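Local atomic coordinates of uncharacterized protein (Sus scrofa, PDB entry 5BNF), a protein that is porcine CD38, a member of the ADP-ribosyl cyclase family that combines a helical part with a four-stranded parallel sheet. Residues L189-H195 with F224-Y230; I13-R17 with A106-S110. One frame throughout, in Å; residues are numbered along the deposited sequence.

How the interactions relate
Interaction 2 comes first along the chain: residues 13-17 of helix 10-25 meet residues 106-110, where helix 101-106 ends in a turn. Interaction 1 follows in series, pairing residues 189-195 and 224-230, on the third strand and one of the two outermost strands of the four-stranded parallel sheet 75-77, 153-160, 186-194 and 223-229. The two contacts share no helix or strand. The centres of interactions 1 and 2 are about 32 Å apart, on opposite sides of the centre of the chain; their nearest atoms are about 19 Å apart. One ties an early helix to a loop in the helical part, the other joins the last strand to the sheet, both in the part of the chain that belongs to the ADP-ribosyl cyclase family.

Interaction 1: residues L189-H195 with F224-Y230; sequences LKAWVIH and FTCQENY
Leu189 and Phe224 project together from neighbouring parallel strands on the tightly packed face of the pair, with Leu189 CD2 in the plane of the phenyl ring at its edge, 3.6 Å from Phe224 CD1. Phe224 CG stands anti to the backbone N (chi1 175°), which brings the ring alongside its neighbour strand, where Ala191 CB also touches CE1. Further along, Val193 CG2 packs 3.8 Å from Cys226 SG, a sulfur bound in a disulfide to Cys205. Helix 208-219 lies over this face through Ile210, Leu213 and Leu217; it is the crossover helix of the beta-alpha-beta unit formed with the two strands.

The backbones run in register from Leu189 opposite Phe224 to Ile194 opposite Asn229. Leu189, Ala191 and Val193 each accept an amide of residues 224-230, while Ala191, Val193 and His195 give theirs back; the bond from Val193 N to Gln227 O is 2.9 Å long.

The other face is the solvent side, with Thr225 and Gln227 exposed. Thr225 OG1 approaches Lys190 CG to 3.0 Å and shares a water with Ala191 O. Gln227 OE1 comes obliquely to 3.2 Å from Trp192 CH2, the amide plane turned 43° from the indole, and Gln227 CB lies 3.6 Å from Trp192 CE3. Phe158 of the next strand stacks on the same indole.

At the end of the pair, Glu228 OE1 meets the edge of the His195 ring, taking a hydrogen bond from NE2; the modelled 2.3 Å is doubtfully short. Cys205 N holds the carboxylate by its other oxygen, OE2, whatever that length. The chemistry implies an outer strand fastened by three of its N-H groups and three of its carbonyls, with apolar side chains and the disulfide toward helix 208-219.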
loop_
_atom_site.group_PDB
_atom_site.type_symbol
_atom_site.label_atom_id
_atom_site.label_comp_id
_atom_site.label_asym_id
_atom_site.label_seq_id
_atom_site.Cartn_x
_atom_site.Cartn_y
_atom_site.Cartn_z
ATOM N N LEU A 189 -6.649 15.941 -6.574
ATOM C CA LEU A 189 -6.325 15.178 -5.383
ATOM C C LEU A 189 -6.939 15.957 -4.238
ATOM O O LEU A 189 -6.678 17.144 -4.078
ATOM C CB LEU A 189 -4.818 15.059 -5.173
ATOM C CG LEU A 189 -4.445 14.267 -3.913
ATOM C CD1 LEU A 189 -3.067 13.669 -4.084
ATOM C CD2 LEU A 189 -4.497 15.157 -2.682
ATOM N N LYS A 190 -7.777 15.296 -3.458
ATOM C CA LYS A 190 -8.417 15.956 -2.336
ATOM C C LYS A 190 -7.864 15.393 -1.046
ATOM O O LYS A 190 -7.753 14.180 -0.886
ATOM C CB LYS A 190 -9.934 15.750 -2.400
ATOM C CG LYS A 190 -10.590 16.484 -3.559
ATOM C CD LYS A 190 -11.909 15.855 -3.973
ATOM C CE LYS A 190 -12.814 15.578 -2.781
ATOM N NZ LYS A 190 -13.079 16.791 -1.965
ATOM N N ALA A 191 -7.503 16.275 -0.125
ATOM C CA ALA A 191 -6.968 15.822 1.146
ATOM C C ALA A 191 -7.942 16.148 2.259
ATOM O O ALA A 191 -8.554 17.211 2.256
ATOM C CB ALA A 191 -5.619 16.486 1.416
ATOM N N TRP A 192 -8.102 15.218 3.195
ATOM C CA TRP A 192 -8.987 15.415 4.338
ATOM C C TRP A 192 -8.140 15.321 5.599
ATOM O O TRP A 192 -7.487 14.303 5.840
ATOM C CB TRP A 192 -10.085 14.336 4.406
ATOM C CG TRP A 192 -10.971 14.222 3.191
ATOM C CD1 TRP A 192 -10.828 13.349 2.149
ATOM C CD2 TRP A 192 -12.119 15.024 2.885
ATOM N NE1 TRP A 192 -11.815 13.558 1.212
ATOM C CE2 TRP A 192 -12.619 14.582 1.640
ATOM C CE3 TRP A 192 -12.771 16.074 3.540
ATOM C CZ2 TRP A 192 -13.744 15.153 1.038
ATOM C CZ3 TRP A 192 -13.890 16.643 2.942
ATOM C CH2 TRP A 192 -14.363 16.180 1.703
ATOM N N VAL A 193 -8.129 16.387 6.391
ATOM C CA VAL A 193 -7.383 16.382 7.641
ATOM C C VAL A 193 -8.416 16.150 8.739
ATOM O O VAL A 193 -9.332 16.957 8.935
ATOM C CB VAL A 193 -6.644 17.719 7.873
ATOM C CG1 VAL A 193 -5.922 17.694 9.203
ATOM C CG2 VAL A 193 -5.642 17.955 6.761
ATOM N N ILE A 194 -8.270 15.031 9.440
ATOM C CA ILE A 194 -9.201 14.659 10.493
ATOM C C ILE A 194 -8.817 15.244 11.835
ATOM O O ILE A 194 -7.668 15.150 12.262
ATOM C CB ILE A 194 -9.279 13.134 10.646
ATOM C CG1 ILE A 194 -9.245 12.469 9.271
ATOM C CG2 ILE A 194 -10.549 12.759 11.379
ATOM C CD1 ILE A 194 -10.302 12.971 8.320
ATOM N N HIS A 195 -9.795 15.851 12.499
ATOM C CA HIS A 195 -9.583 16.454 13.808
ATOM C C HIS A 195 -10.529 15.846 14.834
ATOM O O HIS A 195 -11.682 15.541 14.530
ATOM C CB HIS A 195 -9.828 17.965 13.764
ATOM C CG HIS A 195 -8.840 18.719 12.934
ATOM N ND1 HIS A 195 -7.485 18.473 12.982
ATOM C CD2 HIS A 195 -9.006 19.744 12.066
ATOM C CE1 HIS A 195 -6.859 19.311 12.179
ATOM N NE2 HIS A 195 -7.758 20.096 11.612
ATOM N N PHE A 224 -5.624 20.541 -6.496
ATOM C CA PHE A 224 -5.544 20.121 -5.104
ATOM C C PHE A 224 -6.520 20.901 -4.231
ATOM O O PHE A 224 -6.755 22.085 -4.451
ATOM C CB PHE A 224 -4.124 20.353 -4.578
ATOM C CG PHE A 224 -3.959 20.056 -3.111
ATOM C CD1 PHE A 224 -3.921 18.743 -2.649
ATOM C CD2 PHE A 224 -3.841 21.089 -2.190
ATOM C CE1 PHE A 224 -3.765 18.470 -1.292
ATOM C CE2 PHE A 224 -3.684 20.818 -0.835
ATOM C CZ PHE A 224 -3.647 19.507 -0.389
ATOM N N THR A 225 -7.086 20.223 -3.242
ATOM C CA THR A 225 -8.009 20.842 -2.301
ATOM C C THR A 225 -7.793 20.156 -0.965
ATOM O O THR A 225 -7.430 18.987 -0.917
ATOM C CB THR A 225 -9.488 20.669 -2.723
ATOM O OG1 THR A 225 -9.816 19.278 -2.779
ATOM C CG2 THR A 225 -9.732 21.309 -4.087
ATOM N N CYS A 226 -8.004 20.893 0.118
ATOM C CA CYS A 226 -7.845 20.358 1.460
ATOM C C CYS A 226 -9.028 20.817 2.317
ATOM O O CYS A 226 -9.423 21.981 2.280
ATOM C CB CYS A 226 -6.547 20.865 2.060
ATOM S SG CYS A 226 -6.147 20.211 3.709
ATOM N N GLN A 227 -9.579 19.896 3.090
ATOM C CA GLN A 227 -10.717 20.185 3.940
ATOM C C GLN A 227 -10.479 19.534 5.278
ATOM O O GLN A 227 -9.770 18.533 5.371
ATOM C CB GLN A 227 -11.991 19.623 3.319
ATOM C CG GLN A 227 -12.940 20.670 2.772
ATOM C CD GLN A 227 -14.177 20.051 2.147
ATOM O OE1 GLN A 227 -14.089 19.350 1.138
ATOM N NE2 GLN A 227 -15.337 20.301 2.747
ATOM N N GLU A 228 -11.081 20.106 6.312
ATOM C CA GLU A 228 -10.924 19.596 7.664
ATOM C C GLU A 228 -12.234 19.007 8.178
ATOM O O GLU A 228 -13.297 19.589 7.991
ATOM C CB GLU A 228 -10.423 20.730 8.556
ATOM C CG GLU A 228 -9.178 21.390 7.963
ATOM C CD GLU A 228 -8.397 22.244 8.944
ATOM O OE1 GLU A 228 -8.235 21.824 10.102
ATOM O OE2 GLU A 228 -7.919 23.330 8.549
ATOM N N ASN A 229 -12.142 17.840 8.813
ATOM C CA ASN A 229 -13.311 17.136 9.337
ATOM C C ASN A 229 -13.084 16.482 10.698
ATOM O O ASN A 229 -12.002 15.972 10.977
ATOM C CB ASN A 229 -13.748 16.048 8.352
ATOM C CG ASN A 229 -15.131 16.287 7.803
ATOM O OD1 ASN A 229 -15.338 17.178 6.979
ATOM N ND2 ASN A 229 -16.096 15.503 8.269
ATOM N N TYR A 230 -14.119 16.501 11.537
ATOM C CA TYR A 230 -14.063 15.877 12.859
ATOM C C TYR A 230 -14.557 14.451 12.643
ATOM O O TYR A 230 -13.774 13.507 12.561
ATOM C CB TYR A 230 -15.020 16.558 13.842
ATOM C CG TYR A 230 -14.968 18.063 13.869
ATOM C CD1 TYR A 230 -13.852 18.741 14.364
ATOM C CD2 TYR A 230 -16.055 18.816 13.421
ATOM C CE1 TYR A 230 -13.824 20.134 14.418
ATOM C CE2 TYR A 230 -16.037 20.203 13.469
ATOM C CZ TYR A 230 -14.923 20.858 13.969
ATOM O OH TYR A 230 -14.917 22.234 14.030
HETATM O O HOH W 1 -10.472 18.488 0.094
#

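Interaction 2: residues I13-R17 with A106-S110; sequences IILRR and ADDLS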
loop_
_atom_site.group_PDB
_atom_site.type_symbol
_atom_site.label_atom_id
_atom_site.label_comp_id
_atom_site.label_asym_id
_atom_site.label_seq_id
_atom_site.Cartn_x
_atom_site.Cartn_y
_atom_site.Cartn_z
ATOM N N ILE A 13 -2.901 -19.242 4.619
ATOM C CA ILE A 13 -3.554 -17.959 4.813
ATOM C C ILE A 13 -3.797 -17.183 3.527
ATOM O O ILE A 13 -4.924 -16.761 3.267
ATOM C CB ILE A 13 -2.756 -17.079 5.791
ATOM C CG1 ILE A 13 -2.775 -17.724 7.179
ATOM C CG2 ILE A 13 -3.336 -15.671 5.830
ATOM C CD1 ILE A 13 -2.118 -16.889 8.280
ATOM N N ILE A 14 -2.759 -16.993 2.719
ATOM C CA ILE A 14 -2.938 -16.245 1.481
ATOM C C ILE A 14 -3.805 -16.994 0.483
ATOM O O ILE A 14 -4.462 -16.375 -0.354
ATOM C CB ILE A 14 -1.591 -15.886 0.803
ATOM C CG1 ILE A 14 -0.837 -17.154 0.409
ATOM C CG2 ILE A 14 -0.751 -15.029 1.740
ATOM C CD1 ILE A 14 0.442 -16.873 -0.376
ATOM N N LEU A 15 -3.810 -18.323 0.563
ATOM C CA LEU A 15 -4.630 -19.108 -0.350
ATOM C C LEU A 15 -6.091 -18.838 -0.013
ATOM O O LEU A 15 -6.890 -18.534 -0.892
ATOM C CB LEU A 15 -4.349 -20.608 -0.211
ATOM C CG LEU A 15 -4.087 -21.387 -1.509
ATOM C CD1 LEU A 15 -4.656 -22.787 -1.354
ATOM C CD2 LEU A 15 -4.728 -20.697 -2.717
ATOM N N ARG A 16 -6.426 -18.948 1.268
ATOM C CA ARG A 16 -7.787 -18.702 1.726
ATOM C C ARG A 16 -8.236 -17.302 1.335
ATOM O O ARG A 16 -9.210 -17.127 0.601
ATOM C CB ARG A 16 -7.869 -18.830 3.247
ATOM C CG ARG A 16 -9.159 -18.271 3.815
ATOM C CD ARG A 16 -8.939 -17.627 5.173
ATOM N NE ARG A 16 -9.518 -18.403 6.265
ATOM C CZ ARG A 16 -8.826 -18.858 7.304
ATOM N NH1 ARG A 16 -7.524 -18.618 7.390
ATOM N NH2 ARG A 16 -9.438 -19.545 8.262
ATOM N N ARG A 17 -7.513 -16.310 1.847
ATOM C CA ARG A 17 -7.818 -14.914 1.585
ATOM C C ARG A 17 -8.095 -14.657 0.118
ATOM O O ARG A 17 -9.102 -14.044 -0.228
ATOM C CB ARG A 17 -6.667 -14.017 2.054
ATOM C CG ARG A 17 -6.514 -13.941 3.567
ATOM C CD ARG A 17 -5.584 -12.808 3.976
ATOM N NE ARG A 17 -5.484 -12.684 5.425
ATOM C CZ ARG A 17 -4.747 -11.772 6.042
ATOM N NH1 ARG A 17 -4.043 -10.904 5.330
ATOM N NH2 ARG A 17 -4.705 -11.737 7.366
ATOM N N ALA A 106 -2.172 -10.081 1.475
ATOM C CA ALA A 106 -0.898 -9.871 2.156
ATOM C C ALA A 106 -1.011 -9.055 3.441
ATOM O O ALA A 106 -0.168 -9.167 4.334
ATOM C CB ALA A 106 0.080 -9.207 1.205
ATOM N N ASP A 107 -2.063 -8.252 3.538
ATOM C CA ASP A 107 -2.279 -7.395 4.694
ATOM C C ASP A 107 -1.951 -8.011 6.057
ATOM O O ASP A 107 -2.414 -9.101 6.385
ATOM C CB ASP A 107 -3.720 -6.890 4.685
ATOM C CG ASP A 107 -3.953 -5.786 5.690
ATOM O OD1 ASP A 107 -3.109 -4.868 5.770
ATOM O OD2 ASP A 107 -4.982 -5.829 6.393
ATOM N N ASP A 108 -1.145 -7.288 6.835
ATOM C CA ASP A 108 -0.722 -7.685 8.179
ATOM C C ASP A 108 0.204 -8.893 8.283
ATOM O O ASP A 108 0.640 -9.247 9.373
ATOM C CB ASP A 108 -1.942 -7.925 9.073
ATOM C CG ASP A 108 -2.666 -6.640 9.427
ATOM O OD1 ASP A 108 -1.979 -5.641 9.739
ATOM O OD2 ASP A 108 -3.919 -6.632 9.409
ATOM N N LEU A 109 0.520 -9.520 7.162
ATOM C CA LEU A 109 1.381 -10.696 7.197
ATOM C C LEU A 109 2.879 -10.385 7.168
ATOM O O LEU A 109 3.289 -9.273 6.832
ATOM C CB LEU A 109 1.020 -11.612 6.029
ATOM C CG LEU A 109 -0.219 -12.511 6.141
ATOM C CD1 LEU A 109 -1.391 -11.794 6.767
ATOM C CD2 LEU A 109 -0.564 -13.005 4.746
ATOM N N SER A 110 3.682 -11.378 7.540
ATOM C CA SER A 110 5.139 -11.262 7.540
ATOM C C SER A 110 5.733 -12.454 6.803
ATOM O O SER A 110 5.323 -13.591 7.024
ATOM C CB SER A 110 5.684 -11.238 8.968
ATOM O OG SER A 110 5.570 -9.944 9.532
#
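The guanidinium of Arg17 has the methyl CD1 of Leu109 over one face, 3.1 Å from NH1 and 3.4 Å from NH2, while Asp107 O sits at the edge, only 3° out of the plane. Arg17 NH1 reaches Asp107 O at 2.6 Å in an almost straight hydrogen bond (172°), using a lone pair in the carbonyl plane. Extended from CG to NE (chi3 177°), the Arg17 chain carries its guanidinium across to the end of helix 101-106. Arg17 NH1 also bonds Ile105 O; two carbonyls thus hold this nitrogen, which would restrain the rotation of the group.

Both carbonyls belong to the place where helix 101-106 ends and the chain turns: residues 106-109 form a type II beta turn, closed by Leu109 N to Ala106 O at 2.9 Å. A cationic group beside this C-terminal end would probably be favoured by the helix dipole. Asp107 OD2 is 5.3 Å from Arg17 NH1 and Asp108 OD2 5.6 Å from Arg17 NH2: no salt bridge, though the opposite charges may attract at this range.

Apolar contact comes from the other branch of Leu109. Its CD2 packs 3.6 Å from Ile14 CG2 and 4.0 Å from Ile13 CG2, the leucine and Ile13 running past one another head to tail. Phe41 of helix 34-45 touches both Ile14 and Ala106.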